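Local coordinates for amino acid ABC transporter, periplasmic amino acid-binding protein (Brucella ovis, PDB 4Z9N) that binds glutathione as a family 3 periplasmic solute-binding protein and probably delivers it to an ABC transporter for uptake, at residues C23-G28 with G39-F44; D47-V52 with V84-T89; K287-G290 with E294-E297. All blocks are in the same frame, centred on the assembly; numbering follows the deposited sequence.

In the fold
Contacts 1 and 2 share the parallel sheet, in which strands 21-25 and 84-85 are neighbours, and both reach glutathione beyond the strand ends. Contact 1 is partly buried and sets a tryptophan ring beside strand 21-25, with the polar ligand groups just past it. Contact 2 is fully buried, its centre about 7 Å from that of the chain, and joins helix 44-57 to I86, next after strand 84-85, through apolar atoms, again with ligand-binding residues further on. Contact 3 comes later in the chain and lies further out, about 14 Å by the same measure, at a helix corner remote from the ligand; it packs on helix 44-57, touching D47, R50 and A51 of contact 2 and F44 of contact 1.

Contact 1: residues C23-G28 with G39-F44; sequences CGVNTG and GEWSGF. With GSH (glutathione), chain U.
The hydroxyl OG1 of T27, a residue whose carbonyl O lies near the ring of W41, donates to the carboxylate atom O31 of glutathione at 2.6 Å. N26 adds a second grip: it carries CG opposite its backbone N (chi1 -155°), which sends the amide toward the ligand. There ND2 of N26 donates to O2 of glutathione over 2.8 Å, a bent bond of 144°, and gives its other N-H to N88 OD1. The carbonyl oxygen of the same amide is used inside the loop. N26 OD1 accepts from G28 N at 2.9 Å, nearly straight and on a lone pair in the carbonyl plane, which makes an Asx turn. With partners on both OD1 and ND2, the rotation of the amide is fixed and ND2 faces the peptide ligand. This loop follows the C-terminal end of strand 21-25, the middle strand of the parallel sheet of this family 3 solute-binding protein, where the ligand pocket begins. Behind the loop stands W41 from the small antiparallel hairpin 34-35/41-42. V25 lays CG2 over one face of the W41 indole, 4.0 Å from the centroid of its six-membered ring and 17° off the normal, a CH-pi contact. W41 CH2 comes within 3.1 Å of N26 O, at an oblique angle to the ring. F65 of strand 63-67 also meets the indole.

Contact 2: residues D47-V52 with V84-T89; sequences DYCRAV and VLIRNT. With GSH (glutathione), chain U.
I86, just past strand 84-85, reaches to Y48 and C49 on helix 44-57. Its CB lies 4.0 Å from C49 SG, and the two branches then part. CG2 goes to one side and meets Y48 CB at 3.9 Å. The other branch runs out through CG1, extended at chi2 (179°), and carries CD1 to the helix, where it sits 4.0 Å from C49 SG and close to the backbone N of C49 as well. The tyrosine ring itself leads away from I86, its OH hydrogen-bonded to H232 ND1. Strand 84-85 pairs with strand 21-25 in the parallel sheet, and I86 packs between that sheet and helix 44-57, with L215 of strand 211-218 also against it. R87 turns its side chain the other way, to the glutathione pocket. NH1 and NH2 both donate to GSH OE1, at 3.0 Å and 3.1 Å, a fork that meets the acceptor near the guanidinium plane, while NE is held by L68 O. N88 adds to the grip with ND2 to GSH O2 (2.9 Å, 164°), and its backbone O accepts from the ligand amine N1 at 2.9 Å. T89 OG1 turns back onto R87 O over 2.8 Å, approaching from 55° above the carbonyl plane; R73 NH1 is its second partner.

Contact 3: residues K287-G290 with E294-E297; sequences KGVG and EIFE
A tight corner between two successive helices, 281-289 and 292-299, brings V289 and G290 against E294 and I295. The chain leaves the first helix at G290, whose phi is positive (79°), and within a few residues the second helix has begun; CA of G290 and CA of E294 are only 5.7 Å apart. Two side chains of the second helix close the corner. I295 turns CG1 away from its own carbonyl carbon, and with chi2 extended (170°) the branch points its tip back at the first helix: CD1 meets V289 CG2 at 4.0 Å, the two side chains crossing at a slant. One carbon back along the same branch, I295 CG1 rests 3.6 Å from V289 O, a carbonyl oxygen that also accepts a hydrogen bond from R298 NH2. A single isoleucine thus packs against both the side chain and the backbone oxygen of V289, and its CD1 also approaches G290 O at 4.2 Å. E294 comes at G290 along an extended chain (chi2 -172°), which brings OE2 to 3.3 Å from G290 CA. That approach is possible because glycine has no side chain there. Q245 ties the two helices together, its backbone N bonding to that same E294 OE2 while NE2 of its side chain donates to K287 O. The inner side of the corner lies on helix 44-57, where V289 touches R50 and A51 and I295 touches F44 and D47, while L235 of helix 222-240 packs against both V289 and I295.

Contact 1: residues C23-G28 with G39-F44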
# COMPACT_ATOMS: atom_id res chain seq x y z
N CYS D 23 -8.24 -21.29 -5.58
CA CYS D 23 -8.40 -19.84 -5.79
C CYS D 23 -9.76 -19.40 -6.30
O CYS D 23 -10.32 -19.99 -7.23
CB CYS D 23 -7.35 -19.35 -6.79
SG CYS D 23 -5.66 -19.59 -6.25
N GLY D 24 -10.30 -18.34 -5.71
CA GLY D 24 -11.50 -17.73 -6.25
C GLY D 24 -11.17 -16.75 -7.37
O GLY D 24 -10.42 -15.79 -7.15
N VAL D 25 -11.73 -16.98 -8.56
CA VAL D 25 -11.45 -16.12 -9.72
C VAL D 25 -12.74 -15.74 -10.43
O VAL D 25 -13.83 -16.13 -10.02
CB VAL D 25 -10.47 -16.79 -10.70
CG1 VAL D 25 -9.12 -17.07 -10.02
CG2 VAL D 25 -11.04 -18.09 -11.25
N ASN D 26 -12.60 -14.96 -11.50
CA ASN D 26 -13.73 -14.47 -12.28
C ASN D 26 -14.44 -15.61 -13.00
O ASN D 26 -13.85 -16.68 -13.22
CB ASN D 26 -13.25 -13.41 -13.28
CG ASN D 26 -14.34 -12.45 -13.67
OD1 ASN D 26 -15.24 -12.81 -14.43
ND2 ASN D 26 -14.25 -11.20 -13.17
N THR D 27 -15.71 -15.43 -13.35
CA THR D 27 -16.37 -16.44 -14.19
C THR D 27 -15.84 -16.36 -15.62
O THR D 27 -15.88 -17.34 -16.37
CB THR D 27 -17.89 -16.27 -14.21
OG1 THR D 27 -18.22 -14.99 -14.75
CG2 THR D 27 -18.45 -16.38 -12.81
N GLY D 28 -15.36 -15.19 -16.02
CA GLY D 28 -14.86 -15.01 -17.37
C GLY D 28 -14.72 -13.57 -17.80
O GLY D 28 -15.69 -12.94 -18.26
N GLY D 39 -11.25 -25.75 -20.10
CA GLY D 39 -11.27 -25.37 -18.71
C GLY D 39 -9.91 -24.97 -18.17
O GLY D 39 -9.72 -24.93 -16.94
N GLU D 40 -8.97 -24.68 -19.06
CA GLU D 40 -7.66 -24.14 -18.64
C GLU D 40 -7.75 -22.62 -18.49
O GLU D 40 -8.33 -21.94 -19.33
CB GLU D 40 -6.57 -24.51 -19.65
CG GLU D 40 -6.27 -26.00 -19.67
CD GLU D 40 -5.78 -26.51 -18.32
OE1 GLU D 40 -4.90 -25.85 -17.72
OE2 GLU D 40 -6.30 -27.55 -17.85
N TRP D 41 -7.17 -22.10 -17.41
CA TRP D 41 -7.34 -20.69 -17.07
C TRP D 41 -6.12 -19.84 -17.43
O TRP D 41 -4.98 -20.27 -17.29
CB TRP D 41 -7.65 -20.56 -15.58
CG TRP D 41 -9.03 -21.02 -15.23
CD1 TRP D 41 -9.44 -22.31 -14.99
CD2 TRP D 41 -10.20 -20.20 -15.10
NE1 TRP D 41 -10.79 -22.33 -14.71
CE2 TRP D 41 -11.28 -21.05 -14.78
CE3 TRP D 41 -10.43 -18.83 -15.23
CZ2 TRP D 41 -12.58 -20.57 -14.58
CZ3 TRP D 41 -11.72 -18.35 -15.03
CH2 TRP D 41 -12.78 -19.22 -14.71
N SER D 42 -6.39 -18.61 -17.87
CA SER D 42 -5.34 -17.63 -18.09
C SER D 42 -5.86 -16.24 -17.75
O SER D 42 -7.07 -16.02 -17.65
CB SER D 42 -4.84 -17.68 -19.54
OG SER D 42 -5.84 -17.24 -20.44
N GLY D 43 -4.93 -15.31 -17.59
CA GLY D 43 -5.26 -13.94 -17.23
C GLY D 43 -4.33 -13.33 -16.18
O GLY D 43 -3.50 -14.02 -15.58
N PHE D 44 -4.47 -12.02 -15.97
CA PHE D 44 -3.64 -11.26 -15.03
C PHE D 44 -3.84 -11.74 -13.59
O PHE D 44 -2.87 -12.04 -12.89
CB PHE D 44 -3.98 -9.76 -15.16
CG PHE D 44 -3.15 -8.85 -14.27
CD1 PHE D 44 -1.94 -8.34 -14.71
CD2 PHE D 44 -3.62 -8.48 -13.01
CE1 PHE D 44 -1.18 -7.49 -13.91
CE2 PHE D 44 -2.86 -7.61 -12.20
CZ PHE D 44 -1.65 -7.12 -12.66
N1 GSH U . -14.15 -3.95 -8.77
CA1 GSH U . -15.61 -3.91 -8.62
C1 GSH U . -15.97 -4.54 -7.27
O11 GSH U . -17.16 -4.48 -6.87
O12 GSH U . -15.09 -5.12 -6.57
CB1 GSH U . -16.33 -4.70 -9.72
CG1 GSH U . -15.86 -6.17 -9.67
CD1 GSH U . -16.75 -7.00 -10.59
OE1 GSH U . -17.35 -7.95 -10.19
N2 GSH U . -16.84 -6.61 -11.98
CA2 GSH U . -17.71 -7.39 -12.84
C2 GSH U . -17.26 -8.85 -12.96
O2 GSH U . -16.16 -9.23 -12.69
CB2 GSH U . -17.89 -6.69 -14.19
SG2 GSH U . -16.38 -6.73 -15.19
N3 GSH U . -18.26 -9.81 -13.38
CA3 GSH U . -17.92 -11.20 -13.51
C3 GSH U . -18.93 -12.02 -12.72
O31 GSH U . -18.96 -13.27 -12.89
O32 GSH U . -19.72 -11.47 -11.89

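Contact 2: residues D47-V52 with V84-T89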
# COMPACT_ATOMS: atom_id res chain seq x y z
N ASP D 47 -2.63 -15.37 -13.26
CA ASP D 47 -1.19 -15.52 -13.08
C ASP D 47 -0.78 -15.20 -11.64
O ASP D 47 0.19 -15.76 -11.12
CB ASP D 47 -0.40 -14.63 -14.06
CG ASP D 47 -0.29 -15.23 -15.45
OD1 ASP D 47 0.08 -14.49 -16.38
OD2 ASP D 47 -0.60 -16.44 -15.63
N TYR D 48 -1.49 -14.28 -11.00
CA TYR D 48 -1.21 -13.97 -9.59
C TYR D 48 -1.47 -15.20 -8.73
O TYR D 48 -0.71 -15.50 -7.81
CB TYR D 48 -2.06 -12.78 -9.11
CG TYR D 48 -1.21 -11.53 -8.90
CD1 TYR D 48 -0.86 -10.72 -9.98
CD2 TYR D 48 -0.73 -11.20 -7.64
CE1 TYR D 48 -0.06 -9.60 -9.80
CE2 TYR D 48 0.09 -10.08 -7.46
CZ TYR D 48 0.41 -9.30 -8.55
OH TYR D 48 1.20 -8.18 -8.36
N CYS D 49 -2.56 -15.91 -9.02
CA CYS D 49 -2.84 -17.19 -8.35
C CYS D 49 -1.72 -18.18 -8.56
O CYS D 49 -1.27 -18.85 -7.62
CB CYS D 49 -4.13 -17.81 -8.86
SG CYS D 49 -5.59 -16.84 -8.55
N ARG D 50 -1.28 -18.28 -9.80
CA ARG D 50 -0.20 -19.19 -10.13
C ARG D 50 1.10 -18.76 -9.47
O ARG D 50 1.97 -19.60 -9.19
CB ARG D 50 -0.01 -19.29 -11.65
CG ARG D 50 -1.24 -19.78 -12.41
CD ARG D 50 -0.84 -20.33 -13.79
NE ARG D 50 -2.01 -20.67 -14.59
CZ ARG D 50 -2.67 -21.82 -14.49
NH1 ARG D 50 -2.29 -22.76 -13.64
NH2 ARG D 50 -3.73 -22.03 -15.26
N ALA D 51 1.26 -17.46 -9.23
CA ALA D 51 2.46 -16.97 -8.54
C ALA D 51 2.51 -17.49 -7.10
O ALA D 51 3.57 -17.89 -6.61
CB ALA D 51 2.51 -15.42 -8.56
N VAL D 52 1.37 -17.49 -6.43
CA VAL D 52 1.29 -18.00 -5.07
C VAL D 52 1.55 -19.50 -5.08
O VAL D 52 2.28 -20.01 -4.24
CB VAL D 52 -0.06 -17.66 -4.43
CG1 VAL D 52 -0.18 -18.29 -3.06
CG2 VAL D 52 -0.20 -16.14 -4.34
N VAL D 84 -7.88 -18.04 -1.27
CA VAL D 84 -7.57 -16.65 -1.63
C VAL D 84 -8.52 -16.22 -2.74
O VAL D 84 -8.98 -17.05 -3.53
CB VAL D 84 -6.08 -16.49 -2.07
CG1 VAL D 84 -5.77 -17.32 -3.31
CG2 VAL D 84 -5.69 -15.00 -2.27
N LEU D 85 -8.83 -14.93 -2.78
CA LEU D 85 -9.69 -14.36 -3.80
C LEU D 85 -8.90 -13.32 -4.58
O LEU D 85 -8.49 -12.31 -4.02
CB LEU D 85 -10.94 -13.72 -3.18
CG LEU D 85 -11.89 -13.02 -4.14
CD1 LEU D 85 -12.63 -14.04 -5.04
CD2 LEU D 85 -12.91 -12.18 -3.34
N ILE D 86 -8.66 -13.59 -5.85
CA ILE D 86 -7.91 -12.68 -6.70
C ILE D 86 -8.78 -12.49 -7.92
O ILE D 86 -8.76 -13.30 -8.83
CB ILE D 86 -6.53 -13.21 -7.04
CG1 ILE D 86 -5.79 -13.54 -5.74
CG2 ILE D 86 -5.73 -12.14 -7.81
CD1 ILE D 86 -4.40 -14.12 -5.93
N ARG D 87 -9.58 -11.43 -7.92
CA ARG D 87 -10.69 -11.35 -8.85
C ARG D 87 -11.21 -9.92 -8.97
O ARG D 87 -12.36 -9.66 -8.62
CB ARG D 87 -11.81 -12.31 -8.40
CG ARG D 87 -13.05 -12.39 -9.31
CD ARG D 87 -14.31 -12.54 -8.47
NE ARG D 87 -15.54 -12.34 -9.23
CZ ARG D 87 -16.03 -11.15 -9.56
NH1 ARG D 87 -15.35 -10.05 -9.25
NH2 ARG D 87 -17.17 -11.06 -10.24
N ASN D 88 -10.36 -9.02 -9.47
CA ASN D 88 -10.75 -7.63 -9.77
C ASN D 88 -11.70 -7.08 -8.71
O ASN D 88 -12.70 -6.45 -9.03
CB ASN D 88 -11.37 -7.50 -11.21
CG ASN D 88 -12.51 -8.50 -11.51
OD1 ASN D 88 -12.32 -9.73 -11.55
ND2 ASN D 88 -13.71 -7.96 -11.79
N THR D 89 -11.34 -7.30 -7.45
CA THR D 89 -12.18 -7.00 -6.30
C THR D 89 -11.64 -5.80 -5.52
O THR D 89 -10.52 -5.83 -4.99
CB THR D 89 -12.30 -8.22 -5.38
OG1 THR D 89 -13.11 -9.24 -5.99
CG2 THR D 89 -12.88 -7.82 -4.04
N1 GSH U . -14.15 -3.95 -8.77
CA1 GSH U . -15.61 -3.91 -8.62
C1 GSH U . -15.97 -4.54 -7.27
O11 GSH U . -17.16 -4.48 -6.87
O12 GSH U . -15.09 -5.12 -6.57
CB1 GSH U . -16.33 -4.70 -9.72
CG1 GSH U . -15.86 -6.17 -9.67
CD1 GSH U . -16.75 -7.00 -10.59
OE1 GSH U . -17.35 -7.95 -10.19
N2 GSH U . -16.84 -6.61 -11.98
CA2 GSH U . -17.71 -7.39 -12.84
C2 GSH U . -17.26 -8.85 -12.96
O2 GSH U . -16.16 -9.23 -12.69
CB2 GSH U . -17.89 -6.69 -14.19
SG2 GSH U . -16.38 -6.73 -15.19
N3 GSH U . -18.26 -9.81 -13.38
CA3 GSH U . -17.92 -11.20 -13.51
C3 GSH U . -18.93 -12.02 -12.72
O31 GSH U . -18.96 -13.27 -12.89
O32 GSH U . -19.72 -11.47 -11.89

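Contact 3: residues K287-G290 with E294-E297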
# COMPACT_ATOMS: atom_id res chain seq x y z
N LYS D 287 10.30 -18.02 -12.04
CA LYS D 287 10.31 -19.13 -12.99
C LYS D 287 8.89 -19.51 -13.41
O LYS D 287 8.64 -19.84 -14.58
CB LYS D 287 11.02 -20.34 -12.39
CG LYS D 287 12.52 -20.14 -12.26
CD LYS D 287 13.28 -21.42 -12.50
CE LYS D 287 14.78 -21.17 -12.40
NZ LYS D 287 15.55 -22.39 -12.00
N GLY D 288 7.97 -19.46 -12.45
CA GLY D 288 6.60 -19.87 -12.70
C GLY D 288 5.78 -18.92 -13.56
O GLY D 288 5.02 -19.37 -14.42
N VAL D 289 5.92 -17.62 -13.32
CA VAL D 289 5.04 -16.64 -13.96
C VAL D 289 5.77 -15.38 -14.46
O VAL D 289 5.16 -14.53 -15.10
CB VAL D 289 3.90 -16.23 -13.00
CG1 VAL D 289 2.97 -17.43 -12.68
CG2 VAL D 289 4.47 -15.62 -11.72
N GLY D 290 7.06 -15.27 -14.17
CA GLY D 290 7.81 -14.06 -14.50
C GLY D 290 7.54 -12.94 -13.51
O GLY D 290 6.84 -13.16 -12.52
N GLU D 294 6.02 -8.60 -16.55
CA GLU D 294 5.77 -9.68 -17.49
C GLU D 294 4.33 -10.17 -17.41
O GLU D 294 3.72 -10.47 -18.44
CB GLU D 294 6.75 -10.82 -17.26
CG GLU D 294 8.21 -10.43 -17.48
CD GLU D 294 9.12 -11.63 -17.44
OE1 GLU D 294 9.35 -12.24 -18.52
OE2 GLU D 294 9.58 -11.97 -16.34
N ILE D 295 3.78 -10.24 -16.20
CA ILE D 295 2.39 -10.63 -16.00
C ILE D 295 1.48 -9.58 -16.63
O ILE D 295 0.51 -9.91 -17.30
CB ILE D 295 2.06 -10.82 -14.50
CG1 ILE D 295 2.85 -12.00 -13.93
CG2 ILE D 295 0.57 -11.03 -14.29
CD1 ILE D 295 2.76 -12.10 -12.41
N PHE D 296 1.82 -8.31 -16.40
CA PHE D 296 1.04 -7.20 -16.95
C PHE D 296 1.02 -7.26 -18.47
O PHE D 296 -0.03 -7.25 -19.10
CB PHE D 296 1.61 -5.85 -16.47
CG PHE D 296 0.71 -4.67 -16.73
CD1 PHE D 296 0.59 -4.14 -18.00
CD2 PHE D 296 -0.03 -4.10 -15.70
CE1 PHE D 296 -0.24 -3.06 -18.25
CE2 PHE D 296 -0.86 -3.03 -15.94
CZ PHE D 296 -0.97 -2.51 -17.21
N GLU D 297 2.21 -7.33 -19.08
CA GLU D 297 2.29 -7.22 -20.52
C GLU D 297 1.62 -8.37 -21.29
O GLU D 297 0.97 -8.13 -22.31
CB GLU D 297 3.76 -7.11 -20.93
CG GLU D 297 4.32 -5.72 -20.66
CD GLU D 297 3.51 -4.64 -21.38
OE1 GLU D 297 3.22 -4.83 -22.57
OE2 GLU D 297 3.16 -3.62 -20.75